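Local coordinates for putative capsular polysaccharide biosynthesis protein (Streptococcus pneumoniae serotype 4, PDB 6EWJ), which probably acts as a pyridoxal phosphate-dependent sugar aminotransferase in pneumococcal teichoic acid biosynthesis, at residues E136-I140 with P306-K310; G298-I304 with F401-E406; H319-V325 with N379-L385. All coordinates share one frame; numbering follows the deposited sequence.

Contact 1: residues E136-I140 with P306-K310; sequences ELAGI and PLAHK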
ATOM      1  N   GLU A 136      -5.725  -0.600  21.765  1.00 17.70           N
ATOM      2  CA  GLU A 136      -7.043  -0.746  22.313  1.00 18.03           C
ATOM      3  C   GLU A 136      -7.420  -2.224  22.114  1.00 17.94           C
ATOM      4  O   GLU A 136      -8.243  -2.606  21.291  1.00 17.85           O
ATOM      5  CB  GLU A 136      -8.048   0.217  21.679  1.00 18.55           C
ATOM      6  CG  GLU A 136      -7.539   1.595  21.324  1.00 19.09           C
ATOM      7  CD  GLU A 136      -7.056   2.455  22.482  1.00 20.33           C
ATOM      8  OE1 GLU A 136      -7.104   2.058  23.673  1.00 20.76           O
ATOM      9  OE2 GLU A 136      -6.579   3.576  22.157  1.00 22.26           O
ATOM     10  N   LEU A 137      -6.772  -3.073  22.909  1.00 18.06           N
ATOM     11  CA  LEU A 137      -6.832  -4.507  22.683  1.00 18.12           C
ATOM     12  C   LEU A 137      -8.244  -5.044  22.794  1.00 18.22           C
ATOM     13  O   LEU A 137      -8.941  -4.777  23.795  1.00 18.38           O
ATOM     14  CB  LEU A 137      -5.956  -5.253  23.671  1.00 18.76           C
ATOM     15  CG  LEU A 137      -5.818  -6.747  23.388  1.00 19.61           C
ATOM     16  CD1 LEU A 137      -4.904  -7.012  22.192  1.00 19.18           C
ATOM     17  CD2 LEU A 137      -5.219  -7.421  24.625  1.00 20.55           C
ATOM     18  N   ALA A 138      -8.628  -5.866  21.808  1.00 17.56           N
ATOM     19  CA  ALA A 138      -9.925  -6.494  21.712  1.00 18.26           C
ATOM     20  C   ALA A 138     -11.114  -5.523  21.597  1.00 18.50           C
ATOM     21  O   ALA A 138     -12.255  -5.962  21.548  1.00 19.39           O
ATOM     22  CB  ALA A 138     -10.127  -7.453  22.865  1.00 18.75           C
ATOM     23  N   GLY A 139     -10.839  -4.229  21.532  1.00 18.64           N
ATOM     24  CA  GLY A 139     -11.857  -3.145  21.508  1.00 19.17           C
ATOM     25  C   GLY A 139     -11.911  -2.343  22.789  1.00 20.09           C
ATOM     26  O   GLY A 139     -12.576  -1.303  22.877  1.00 20.15           O
ATOM     27  N   ILE A 140     -11.200  -2.814  23.786  1.00 20.61           N
ATOM     28  CA  ILE A 140     -11.158  -2.172  25.083  1.00 21.89           C
ATOM     29  C   ILE A 140     -10.166  -0.990  25.034  1.00 21.69           C
ATOM     30  O   ILE A 140      -8.979  -1.189  24.811  1.00 20.52           O
ATOM     31  CB  ILE A 140     -10.715  -3.191  26.145  1.00 22.83           C
ATOM     32  CG1 ILE A 140     -11.658  -4.414  26.114  1.00 23.60           C
ATOM     33  CG2 ILE A 140     -10.718  -2.554  27.529  1.00 24.03           C
ATOM     34  CD1 ILE A 140     -11.068  -5.654  26.734  1.00 24.15           C
ATOM     35  N   PRO A 306     -12.525 -14.042  31.201  1.00 24.34           N
ATOM     36  CA  PRO A 306     -12.465 -13.128  30.039  1.00 23.52           C
ATOM     37  C   PRO A 306     -12.129 -11.689  30.407  1.00 22.83           C
ATOM     38  O   PRO A 306     -12.379 -11.230  31.514  1.00 22.06           O
ATOM     39  CB  PRO A 306     -13.880 -13.196  29.466  1.00 24.11           C
ATOM     40  CG  PRO A 306     -14.736 -13.591  30.625  1.00 25.33           C
ATOM     41  CD  PRO A 306     -13.898 -14.298  31.636  1.00 25.31           C
ATOM     42  N   LEU A 307     -11.496 -10.996  29.478  1.00 22.00           N
ATOM     43  CA  LEU A 307     -11.299  -9.571  29.635  1.00 22.11           C
ATOM     44  C   LEU A 307     -12.679  -8.937  29.555  1.00 22.05           C
ATOM     45  O   LEU A 307     -13.488  -9.347  28.694  1.00 21.59           O
ATOM     46  CB  LEU A 307     -10.466  -8.954  28.509  1.00 21.72           C
ATOM     47  CG  LEU A 307      -9.024  -9.301  28.330  1.00 22.28           C
ATOM     48  CD1 LEU A 307      -8.453  -8.310  27.318  1.00 22.36           C
ATOM     49  CD2 LEU A 307      -8.261  -9.322  29.648  1.00 23.33           C
ATOM     50  N   ALA A 308     -12.893  -7.934  30.391  1.00 22.13           N
ATOM     51  CA  ALA A 308     -14.195  -7.278  30.481  1.00 23.06           C
ATOM     52  C   ALA A 308     -14.376  -6.308  29.333  1.00 22.77           C
ATOM     53  O   ALA A 308     -13.522  -5.454  29.082  1.00 21.60           O
ATOM     54  CB  ALA A 308     -14.375  -6.576  31.818  1.00 23.84           C
ATOM     55  N   HIS A 309     -15.472  -6.505  28.612  1.00 23.93           N
ATOM     56  CA  HIS A 309     -15.838  -5.613  27.520  1.00 24.31           C
ATOM     57  C   HIS A 309     -16.686  -4.439  27.895  1.00 25.65           C
ATOM     58  O   HIS A 309     -16.895  -3.526  27.090  1.00 25.23           O
ATOM     59  CB  HIS A 309     -16.447  -6.417  26.375  1.00 24.26           C
ATOM     60  CG  HIS A 309     -15.424  -7.184  25.598  1.00 23.53           C
ATOM     61  ND1 HIS A 309     -14.641  -6.602  24.622  1.00 23.08           N
ATOM     62  CD2 HIS A 309     -15.076  -8.492  25.625  1.00 23.49           C
ATOM     63  CE1 HIS A 309     -13.867  -7.519  24.067  1.00 22.33           C
ATOM     64  NE2 HIS A 309     -14.104  -8.672  24.654  1.00 22.81           N
ATOM     65  N   LYS A 310     -17.199  -4.456  29.120  1.00 27.92           N
ATOM     66  CA  LYS A 310     -17.991  -3.359  29.630  1.00 29.51           C
ATOM     67  C   LYS A 310     -17.423  -3.018  30.993  1.00 29.05           C
ATOM     68  O   LYS A 310     -17.327  -3.903  31.817  1.00 29.37           O
ATOM     69  CB  LYS A 310     -19.466  -3.763  29.686  1.00 31.98           C
ATOM     70  CG  LYS A 310     -20.444  -2.685  30.150  1.00 35.31           C
ATOM     71  CD  LYS A 310     -20.136  -1.256  29.695  1.00 37.16           C
ATOM     72  CE  LYS A 310     -21.409  -0.370  29.745  1.00 41.00           C
ATOM     73  NZ  LYS A 310     -21.255   1.041  29.275  1.00 42.59           N
TER
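I140 supplies the largest share of the surface buried here, and its CD1 methyl does most of the touching. That methyl lies 3.4 Å from A308 O and meets L307 CD1 at 3.8 Å, while on another flank it stands 4.2 Å above the plane of the H309 ring, displaced toward the rim. It gets there because CG1 runs anti to the carbonyl carbon (chi1 -56°), which carries the ethyl branch out toward 306-310. L307 reaches back with its CD1 and also comes within 4.3 Å of L137 CD2, a looser apolar touch. The H309 imidazole is met differently by A138: the carbonyl A138 O lies at the ring edge, in plane, 3.4 Å from CE1, and A138 CB packs 3.9 Å from the same carbon.

Behind these atoms, 136-140 is a tight turn in which G139 N donates to E136 O and I140 N to L137 O. G139 has a phi of 109°, a backbone conformation readily taken by glycine. E136 OE2 is hydrogen-bonded to S175 OG and Y144 OH, and A138 N to ND1 of H179, one of the residues that bind pyridoxal phosphate; L137 also lies beside Y351 of that site. H309 is positioned by S316 OG at ND1 and, weakly, by L320 O at NE2.

With both imidazole nitrogens engaged elsewhere, the ring offers only carbon to A138 O. That oxygen already accepts H319 N, so the polarised CE1-H is at most a weak supplement, and the two loops meet through apolar and C-H contacts.

Contact 2: residues G298-I304 with F401-E406; sequences GFAGSRI and FKTVSE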
ATOM      1  N   GLY A 298     -21.862 -17.708  30.647  1.00 34.59           N
ATOM      2  CA  GLY A 298     -21.335 -19.078  30.561  1.00 35.12           C
ATOM      3  C   GLY A 298     -20.060 -19.370  31.360  1.00 34.39           C
ATOM      4  O   GLY A 298     -19.965 -20.414  32.006  1.00 35.05           O
ATOM      5  N   PHE A 299     -19.118 -18.431  31.351  1.00 33.34           N
ATOM      6  CA  PHE A 299     -17.836 -18.580  32.033  1.00 33.03           C
ATOM      7  C   PHE A 299     -17.827 -18.108  33.495  1.00 33.75           C
ATOM      8  O   PHE A 299     -16.850 -18.333  34.180  1.00 34.16           O
ATOM      9  CB  PHE A 299     -16.714 -17.905  31.230  1.00 31.98           C
ATOM     10  CG  PHE A 299     -16.494 -18.530  29.872  1.00 31.64           C
ATOM     11  CD1 PHE A 299     -16.361 -19.920  29.745  1.00 32.30           C
ATOM     12  CD2 PHE A 299     -16.425 -17.751  28.726  1.00 30.64           C
ATOM     13  CE1 PHE A 299     -16.169 -20.501  28.503  1.00 32.19           C
ATOM     14  CE2 PHE A 299     -16.252 -18.337  27.475  1.00 30.39           C
ATOM     15  CZ  PHE A 299     -16.129 -19.700  27.365  1.00 31.17           C
ATOM     16  N   ALA A 300     -18.899 -17.456  33.940  1.00 34.10           N
ATOM     17  CA  ALA A 300     -19.029 -16.965  35.328  1.00 34.18           C
ATOM     18  C   ALA A 300     -18.744 -18.065  36.329  1.00 34.60           C
ATOM     19  O   ALA A 300     -19.243 -19.193  36.181  1.00 35.53           O
ATOM     20  CB  ALA A 300     -20.403 -16.404  35.552  1.00 35.09           C
ATOM     21  N   GLY A 301     -17.885 -17.765  37.320  1.00 34.03           N
ATOM     22  CA  GLY A 301     -17.520 -18.738  38.358  1.00 34.80           C
ATOM     23  C   GLY A 301     -16.554 -19.841  37.927  1.00 34.26           C
ATOM     24  O   GLY A 301     -16.169 -20.654  38.750  1.00 34.46           O
ATOM     25  N   SER A 302     -16.156 -19.895  36.648  1.00 32.99           N
ATOM     26  CA  SER A 302     -15.226 -20.934  36.187  1.00 32.53           C
ATOM     27  C   SER A 302     -13.786 -20.430  36.255  1.00 32.11           C
ATOM     28  O   SER A 302     -13.500 -19.293  36.589  1.00 31.06           O
ATOM     29  CB  SER A 302     -15.571 -21.351  34.749  1.00 32.15           C
ATOM     30  OG  SER A 302     -15.156 -20.374  33.777  1.00 30.16           O
ATOM     31  N   ARG A 303     -12.867 -21.275  35.850  1.00 33.37           N
ATOM     32  CA  ARG A 303     -11.457 -20.886  35.739  1.00 34.07           C
ATOM     33  C   ARG A 303     -11.176 -19.973  34.495  1.00 31.71           C
ATOM     34  O   ARG A 303     -10.167 -19.253  34.422  1.00 30.94           O
ATOM     35  CB  ARG A 303     -10.678 -22.186  35.653  1.00 37.15           C
ATOM     36  CG  ARG A 303      -9.280 -22.294  36.232  1.00 40.23           C
ATOM     37  CD  ARG A 303      -8.717 -23.699  35.829  1.00 43.82           C
ATOM     38  NE  ARG A 303      -9.818 -24.629  35.492  1.00 45.91           N
ATOM     39  CZ  ARG A 303     -10.256 -25.664  36.216  1.00 49.26           C
ATOM     40  NH1 ARG A 303      -9.674 -26.062  37.364  1.00 52.09           N
ATOM     41  NH2 ARG A 303     -11.305 -26.352  35.772  1.00 50.60           N
ATOM     42  N   ILE A 304     -12.089 -19.999  33.541  1.00 30.39           N
ATOM     43  CA  ILE A 304     -11.972 -19.189  32.319  1.00 28.52           C
ATOM     44  C   ILE A 304     -12.333 -17.752  32.665  1.00 27.64           C
ATOM     45  O   ILE A 304     -13.501 -17.463  32.967  1.00 28.73           O
ATOM     46  CB  ILE A 304     -12.849 -19.799  31.222  1.00 28.85           C
ATOM     47  CG1 ILE A 304     -12.270 -21.173  30.829  1.00 29.47           C
ATOM     48  CG2 ILE A 304     -12.911 -18.894  29.981  1.00 27.95           C
ATOM     49  CD1 ILE A 304     -13.315 -22.196  30.491  1.00 30.61           C
ATOM     50  N   PHE A 401     -14.983 -25.647  26.182  1.00 34.15           N
ATOM     51  CA  PHE A 401     -13.812 -24.992  26.747  1.00 33.01           C
ATOM     52  C   PHE A 401     -13.686 -25.312  28.261  1.00 34.42           C
ATOM     53  O   PHE A 401     -12.583 -25.613  28.750  1.00 33.52           O
ATOM     54  CB  PHE A 401     -13.903 -23.478  26.470  1.00 31.49           C
ATOM     55  CG  PHE A 401     -12.670 -22.682  26.774  1.00 30.46           C
ATOM     56  CD1 PHE A 401     -11.386 -23.250  26.843  1.00 30.84           C
ATOM     57  CD2 PHE A 401     -12.787 -21.321  26.943  1.00 29.61           C
ATOM     58  CE1 PHE A 401     -10.274 -22.461  27.098  1.00 30.10           C
ATOM     59  CE2 PHE A 401     -11.687 -20.529  27.193  1.00 29.27           C
ATOM     60  CZ  PHE A 401     -10.426 -21.096  27.282  1.00 29.12           C
ATOM     61  N   LYS A 402     -14.814 -25.293  28.980  1.00 35.65           N
ATOM     62  CA  LYS A 402     -14.798 -25.712  30.393  1.00 37.40           C
ATOM     63  C   LYS A 402     -14.342 -27.159  30.574  1.00 38.93           C
ATOM     64  O   LYS A 402     -13.402 -27.414  31.315  1.00 39.45           O
ATOM     65  CB  LYS A 402     -16.167 -25.568  31.039  1.00 38.22           C
ATOM     66  CG  LYS A 402     -16.600 -24.135  31.265  1.00 37.59           C
ATOM     67  CD  LYS A 402     -17.969 -24.164  31.920  1.00 39.09           C
ATOM     68  CE  LYS A 402     -18.905 -23.152  31.352  1.00 39.21           C
ATOM     69  NZ  LYS A 402     -20.194 -23.142  32.104  1.00 40.37           N
ATOM     70  N   THR A 403     -14.984 -28.084  29.855  1.00 40.93           N
ATOM     71  CA  THR A 403     -14.652 -29.515  29.920  1.00 42.77           C
ATOM     72  C   THR A 403     -13.196 -29.787  29.556  1.00 42.72           C
ATOM     73  O   THR A 403     -12.508 -30.566  30.234  1.00 42.96           O
ATOM     74  CB  THR A 403     -15.574 -30.351  29.002  1.00 43.85           C
ATOM     75  OG1 THR A 403     -16.925 -30.173  29.407  1.00 44.46           O
ATOM     76  CG2 THR A 403     -15.241 -31.868  29.050  1.00 45.31           C
ATOM     77  N   VAL A 404     -12.742 -29.158  28.478  1.00 42.40           N
ATOM     78  CA  VAL A 404     -11.378 -29.347  27.991  1.00 42.77           C
ATOM     79  C   VAL A 404     -10.345 -28.835  28.976  1.00 43.54           C
ATOM     80  O   VAL A 404      -9.358 -29.514  29.225  1.00 44.69           O
ATOM     81  CB  VAL A 404     -11.176 -28.701  26.593  1.00 41.82           C
ATOM     82  CG1 VAL A 404      -9.711 -28.444  26.307  1.00 40.91           C
ATOM     83  CG2 VAL A 404     -11.768 -29.607  25.515  1.00 42.67           C
ATOM     84  N   SER A 405     -10.546 -27.628  29.488  1.00 44.41           N
ATOM     85  CA  SER A 405      -9.649 -27.049  30.494  1.00 45.69           C
ATOM     86  C   SER A 405      -9.530 -27.951  31.721  1.00 48.02           C
ATOM     87  O   SER A 405      -8.428 -28.237  32.185  1.00 46.22           O
ATOM     88  CB  SER A 405     -10.140 -25.662  30.935  1.00 45.63           C
ATOM     89  OG  SER A 405     -10.159 -24.755  29.835  1.00 46.45           O
ATOM     90  N   GLU A 406     -10.678 -28.386  32.246  1.00 51.59           N
ATOM     91  CA  GLU A 406     -10.706 -29.328  33.392  1.00 53.98           C
ATOM     92  C   GLU A 406      -9.919 -30.600  33.074  1.00 54.34           C
ATOM     93  O   GLU A 406      -9.059 -31.016  33.841  1.00 54.49           O
ATOM     94  CB  GLU A 406     -12.141 -29.713  33.753  1.00 56.39           C
ATOM     95  CG  GLU A 406     -12.986 -28.617  34.385  1.00 57.24           C
ATOM     96  CD  GLU A 406     -14.459 -29.007  34.507  1.00 60.82           C
ATOM     97  OE1 GLU A 406     -14.716 -30.188  34.868  1.00 64.71           O
ATOM     98  OE2 GLU A 406     -15.353 -28.154  34.254  1.00 60.05           O
TER
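An offset edge-to-face phenylalanine pair, F299 with F401, joins the end of helix 268-299 to helix 391-409. The edge of F401 is directed at the face of F299, with planes 88° apart and F299 CZ 3.7 Å from F401 CD2. I304 wedges in beside the pair and serves both rings: its CG2 lies 3.5 Å above the plane of the F299 ring, offset toward the rim, while its CD1 sits over a face of F401, 3.9 Å from the ring centroid in a CH-pi contact. With CG2 anti to the backbone N and CG1 anti to the carbonyl carbon (chi1 -67°), the two branches part in this way. CD1 runs on to K402 CG and, more distantly, S405 OG.

The polar link is made by K402, whose chain, bent at chi3, delivers NZ to G298 O at 2.7 Å. G298 O belongs to the last turn of helix 268-299, so the ammonium would be expected to suit the negative end of the helix dipole. Beyond G298 the chain reverses in a type II beta turn from F299 to S302. S302 OG donates to F299 O at 2.7 Å and accepts from I304 N in an ST turn, which ties the turn to the residue that packs on F401. Farther along, the R303 guanidinium meets E406 CG edge-on, its NH2 nearest; E406 OE2 stays 4.7 Å from NH2, too far for a salt bridge. S405 OG turns back to F401 O, which also takes S405 N from the opposite face of its plane.

F401 also packs on I336 and L340 of helix 330-342, and on T323 and V325 of strand 321-325 and I381 and L383 of strand 380-383, while F299 lies against Y321 and L383.

Contact 3: residues H319-V325 with N379-L385; sequences HLYITRV and NEITLPL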
ATOM      1  N   HIS A 319     -14.371  -6.857  19.713  1.00 20.18           N
ATOM      2  CA  HIS A 319     -13.648  -7.452  18.543  1.00 19.83           C
ATOM      3  C   HIS A 319     -13.022  -8.836  18.796  1.00 19.61           C
ATOM      4  O   HIS A 319     -13.197  -9.747  17.998  1.00 20.01           O
ATOM      5  CB  HIS A 319     -12.558  -6.491  18.065  1.00 19.11           C
ATOM      6  CG  HIS A 319     -11.719  -7.082  16.994  1.00 18.57           C
ATOM      7  ND1 HIS A 319     -12.265  -7.628  15.854  1.00 18.81           N
ATOM      8  CD2 HIS A 319     -10.406  -7.369  16.959  1.00 18.35           C
ATOM      9  CE1 HIS A 319     -11.307  -8.183  15.144  1.00 18.28           C
ATOM     10  NE2 HIS A 319     -10.171  -8.020  15.788  1.00 18.15           N
ATOM     11  N   LEU A 320     -12.378  -8.997  19.946  1.00 19.04           N
ATOM     12  CA  LEU A 320     -11.854 -10.315  20.378  1.00 18.84           C
ATOM     13  C   LEU A 320     -12.369 -10.735  21.742  1.00 19.66           C
ATOM     14  O   LEU A 320     -12.442  -9.900  22.683  1.00 19.44           O
ATOM     15  CB  LEU A 320     -10.348 -10.259  20.470  1.00 18.29           C
ATOM     16  CG  LEU A 320      -9.608  -9.964  19.136  1.00 17.49           C
ATOM     17  CD1 LEU A 320      -8.150  -9.737  19.466  1.00 17.21           C
ATOM     18  CD2 LEU A 320      -9.788 -11.066  18.111  1.00 17.66           C
ATOM     19  N   TYR A 321     -12.685 -12.022  21.872  1.00 19.93           N
ATOM     20  CA  TYR A 321     -12.980 -12.578  23.155  1.00 20.46           C
ATOM     21  C   TYR A 321     -11.726 -13.214  23.762  1.00 20.22           C
ATOM     22  O   TYR A 321     -11.505 -14.434  23.725  1.00 20.16           O
ATOM     23  CB  TYR A 321     -14.144 -13.562  23.103  1.00 21.37           C
ATOM     24  CG  TYR A 321     -14.779 -13.753  24.452  1.00 22.10           C
ATOM     25  CD1 TYR A 321     -15.595 -12.763  24.986  1.00 22.42           C
ATOM     26  CD2 TYR A 321     -14.540 -14.894  25.209  1.00 22.86           C
ATOM     27  CE1 TYR A 321     -16.169 -12.925  26.238  1.00 23.04           C
ATOM     28  CE2 TYR A 321     -15.141 -15.094  26.467  1.00 23.34           C
ATOM     29  CZ  TYR A 321     -15.926 -14.093  26.973  1.00 23.62           C
ATOM     30  OH  TYR A 321     -16.499 -14.277  28.176  1.00 24.27           O
ATOM     31  N   ILE A 322     -10.938 -12.337  24.349  1.00 20.00           N
ATOM     32  CA  ILE A 322      -9.717 -12.698  25.046  1.00 20.28           C
ATOM     33  C   ILE A 322     -10.039 -13.291  26.424  1.00 21.08           C
ATOM     34  O   ILE A 322     -10.819 -12.691  27.209  1.00 21.17           O
ATOM     35  CB  ILE A 322      -8.773 -11.470  25.129  1.00 20.01           C
ATOM     36  CG1 ILE A 322      -8.356 -11.108  23.670  1.00 19.93           C
ATOM     37  CG2 ILE A 322      -7.610 -11.767  26.094  1.00 20.12           C
ATOM     38  CD1 ILE A 322      -7.220 -10.131  23.460  1.00 19.79           C
ATOM     39  N   THR A 323      -9.455 -14.465  26.701  1.00 21.21           N
ATOM     40  CA  THR A 323      -9.611 -15.130  27.986  1.00 22.01           C
ATOM     41  C   THR A 323      -8.269 -15.509  28.498  1.00 22.19           C
ATOM     42  O   THR A 323      -7.317 -15.688  27.719  1.00 21.76           O
ATOM     43  CB  THR A 323     -10.526 -16.383  27.990  1.00 22.84           C
ATOM     44  OG1 THR A 323      -9.818 -17.554  27.513  1.00 22.87           O
ATOM     45  CG2 THR A 323     -11.832 -16.164  27.170  1.00 22.91           C
ATOM     46  N   ARG A 324      -8.174 -15.592  29.817  1.00 22.72           N
ATOM     47  CA  ARG A 324      -7.060 -16.222  30.474  1.00 23.69           C
ATOM     48  C   ARG A 324      -7.561 -17.349  31.399  1.00 24.93           C
ATOM     49  O   ARG A 324      -8.566 -17.171  32.084  1.00 26.17           O
ATOM     50  CB  ARG A 324      -6.238 -15.188  31.240  1.00 23.64           C
ATOM     51  CG  ARG A 324      -5.622 -14.118  30.359  1.00 22.75           C
ATOM     52  CD  ARG A 324      -4.931 -13.052  31.164  1.00 22.44           C
ATOM     53  NE  ARG A 324      -3.809 -13.604  31.904  1.00 22.99           N
ATOM     54  CZ  ARG A 324      -3.125 -12.961  32.850  1.00 23.53           C
ATOM     55  NH1 ARG A 324      -3.486 -11.725  33.215  1.00 23.76           N
ATOM     56  NH2 ARG A 324      -2.108 -13.556  33.462  1.00 23.75           N
ATOM     57  N   VAL A 325      -6.903 -18.513  31.361  1.00 25.29           N
ATOM     58  CA  VAL A 325      -7.316 -19.696  32.114  1.00 26.94           C
ATOM     59  C   VAL A 325      -6.474 -19.759  33.399  1.00 27.78           C
ATOM     60  O   VAL A 325      -5.247 -19.938  33.350  1.00 26.43           O
ATOM     61  CB  VAL A 325      -7.184 -21.013  31.315  1.00 27.37           C
ATOM     62  CG1 VAL A 325      -7.900 -22.149  32.036  1.00 28.36           C
ATOM     63  CG2 VAL A 325      -7.784 -20.851  29.919  1.00 27.01           C
ATOM     64  N   ASN A 379      -1.222 -17.835  29.589  1.00 22.04           N
ATOM     65  CA  ASN A 379      -2.485 -18.552  29.821  1.00 21.95           C
ATOM     66  C   ASN A 379      -3.661 -17.979  28.995  1.00 21.31           C
ATOM     67  O   ASN A 379      -4.812 -18.253  29.286  1.00 21.25           O
ATOM     68  CB  ASN A 379      -2.823 -18.591  31.307  1.00 22.52           C
ATOM     69  CG  ASN A 379      -3.027 -17.220  31.918  1.00 22.16           C
ATOM     70  OD1 ASN A 379      -2.495 -16.210  31.434  1.00 21.45           O
ATOM     71  ND2 ASN A 379      -3.755 -17.175  33.004  1.00 22.56           N
ATOM     72  N   GLU A 380      -3.336 -17.235  27.950  1.00 20.27           N
ATOM     73  CA  GLU A 380      -4.309 -16.527  27.172  1.00 20.00           C
ATOM     74  C   GLU A 380      -4.804 -17.402  26.037  1.00 20.25           C
ATOM     75  O   GLU A 380      -3.988 -18.033  25.324  1.00 20.53           O
ATOM     76  CB  GLU A 380      -3.730 -15.220  26.640  1.00 19.40           C
ATOM     77  CG  GLU A 380      -4.762 -14.256  26.067  1.00 18.96           C
ATOM     78  CD  GLU A 380      -5.251 -14.608  24.666  1.00 18.87           C
ATOM     79  OE1 GLU A 380      -4.472 -15.142  23.842  1.00 18.65           O
ATOM     80  OE2 GLU A 380      -6.432 -14.323  24.336  1.00 19.24           O
ATOM     81  N   ILE A 381      -6.128 -17.443  25.878  1.00 20.49           N
ATOM     82  CA  ILE A 381      -6.779 -18.042  24.728  1.00 20.65           C
ATOM     83  C   ILE A 381      -7.888 -17.142  24.214  1.00 20.74           C
ATOM     84  O   ILE A 381      -8.776 -16.704  24.968  1.00 20.34           O
ATOM     85  CB  ILE A 381      -7.331 -19.444  25.054  1.00 21.72           C
ATOM     86  CG1 ILE A 381      -6.160 -20.422  25.368  1.00 21.87           C
ATOM     87  CG2 ILE A 381      -8.102 -20.023  23.886  1.00 22.00           C
ATOM     88  CD1 ILE A 381      -6.595 -21.738  25.983  1.00 22.94           C
ATOM     89  N   THR A 382      -7.870 -16.892  22.913  1.00 20.40           N
ATOM     90  CA  THR A 382      -8.905 -16.131  22.302  1.00 20.76           C
ATOM     91  C   THR A 382      -9.901 -17.075  21.651  1.00 21.45           C
ATOM     92  O   THR A 382      -9.533 -17.892  20.804  1.00 21.44           O
ATOM     93  CB  THR A 382      -8.352 -15.156  21.258  1.00 20.03           C
ATOM     94  OG1 THR A 382      -7.197 -14.528  21.776  1.00 19.95           O
ATOM     95  CG2 THR A 382      -9.348 -14.094  20.909  1.00 19.91           C
ATOM     96  N   LEU A 383     -11.164 -16.945  22.051  1.00 22.02           N
ATOM     97  CA  LEU A 383     -12.266 -17.695  21.447  1.00 22.83           C
ATOM     98  C   LEU A 383     -12.880 -16.909  20.329  1.00 22.37           C
ATOM     99  O   LEU A 383     -12.764 -15.688  20.345  1.00 21.41           O
ATOM    100  CB  LEU A 383     -13.364 -17.965  22.479  1.00 23.86           C
ATOM    101  CG  LEU A 383     -12.924 -18.664  23.774  1.00 24.60           C
ATOM    102  CD1 LEU A 383     -14.128 -18.843  24.683  1.00 25.38           C
ATOM    103  CD2 LEU A 383     -12.253 -19.989  23.494  1.00 25.34           C
ATOM    104  N   PRO A 384     -13.544 -17.600  19.375  1.00 22.87           N
ATOM    105  CA  PRO A 384     -14.137 -16.952  18.243  1.00 22.83           C
ATOM    106  C   PRO A 384     -15.185 -15.898  18.678  1.00 23.04           C
ATOM    107  O   PRO A 384     -15.947 -16.135  19.632  1.00 23.67           O
ATOM    108  CB  PRO A 384     -14.827 -18.107  17.512  1.00 23.80           C
ATOM    109  CG  PRO A 384     -13.981 -19.268  17.801  1.00 24.12           C
ATOM    110  CD  PRO A 384     -13.679 -19.066  19.268  1.00 23.94           C
ATOM    111  N   LEU A 385     -15.137 -14.740  18.039  1.00 22.79           N
ATOM    112  CA  LEU A 385     -16.128 -13.659  18.263  1.00 23.46           C
ATOM    113  C   LEU A 385     -16.334 -12.933  16.943  1.00 24.27           C
ATOM    114  O   LEU A 385     -15.523 -12.094  16.543  1.00 23.80           O
ATOM    115  CB  LEU A 385     -15.667 -12.682  19.337  1.00 22.83           C
ATOM    116  CG  LEU A 385     -16.641 -11.554  19.736  1.00 23.18           C
ATOM    117  CD1 LEU A 385     -17.985 -12.078  20.162  1.00 23.91           C
ATOM    118  CD2 LEU A 385     -16.043 -10.684  20.830  1.00 22.97           C
TER
HETATM  119  O   HOH W   1     -12.666 -11.462  15.749  1.00 14.58           O
HETATM  120  O   HOH W   2     -12.151 -13.365  19.248  1.00 20.47           O
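The R324 side chain crosses the N379 amide obliquely. CB starts 3.6 Å from N379 ND2, CG and CD then pass near OD1, and the chain bends at chi3 (64°) to bring NE to N379 OD1 at 3.0 Å. The N-H...O angle is 164°, nearly straight, and OD1 lies at the edge of the guanidinium, in its plane. CZ is carried past OD1, NH2 adds a weak second bond to the same oxygen, and NH1 is hydrogen-bonded outside the two segments. Amide and guanidinium stand almost perpendicular. The other end of the amide is used as well: N379 ND2 donates to V325 O from above that carbonyl's plane, while V325 N bonds N379 O. N379 CG occupies the crowded position between backbone N and carbonyl carbon (chi1 62°), which sets the amide between both partners.

These bonds close one end of the antiparallel pairing of strands 321-325 and 380-383, part of the three-stranded sheet in the smaller, C-terminal region of this fold type I aminotransferase. T323 and I381 form a hydrogen-bonded pair: I381 N reaches T323 O at 2.8 Å, and I381 O receives both T323 N and T323 OG1, the hydroxyl at 2.9 Å. I322-T382 and R324-E380 are non-hydrogen-bonded pairs.

On the face bearing I322, R324, E380 and T382, I322 CG2 abuts E380 OE2 at 3.3 Å. T382 OG1, also hydrogen-bonded to H350 ND1, donates to the syn lone pair of E380 OE2 (2.7 Å), and H350 N holds OE1. On the face of Y321, T323, I381 and L383, Y321 CD2 lies beside L383 CD1 at 4.0 Å, and its hydroxyl bonds D296. Nearby, a water accepts from Y321 N and donates to L383 O.

In the fold
Contact 3 lies between the other two in space: its centre is about 10 Å from that of contact 1 and about 12 Å from that of contact 2, whereas contacts 1 and 2 are about 19 Å apart. Contact 1 joins it through backbone bonds, L307 N to I322 O and H319 N to A138 O, each 2.9 Å. Contact 2 meets it by packing, with F299 CZ 3.5 Å from L383 CD1. Contacts 1 and 3 border the cofactor site, which holds no pyridoxal phosphate in this chain: the side chains of L137 and Y351, and of H319 and H179, approach to about 3 Å, those of H319 and K205, the predicted cofactor lysine, to about 4 Å. Contact 2 lies away from it.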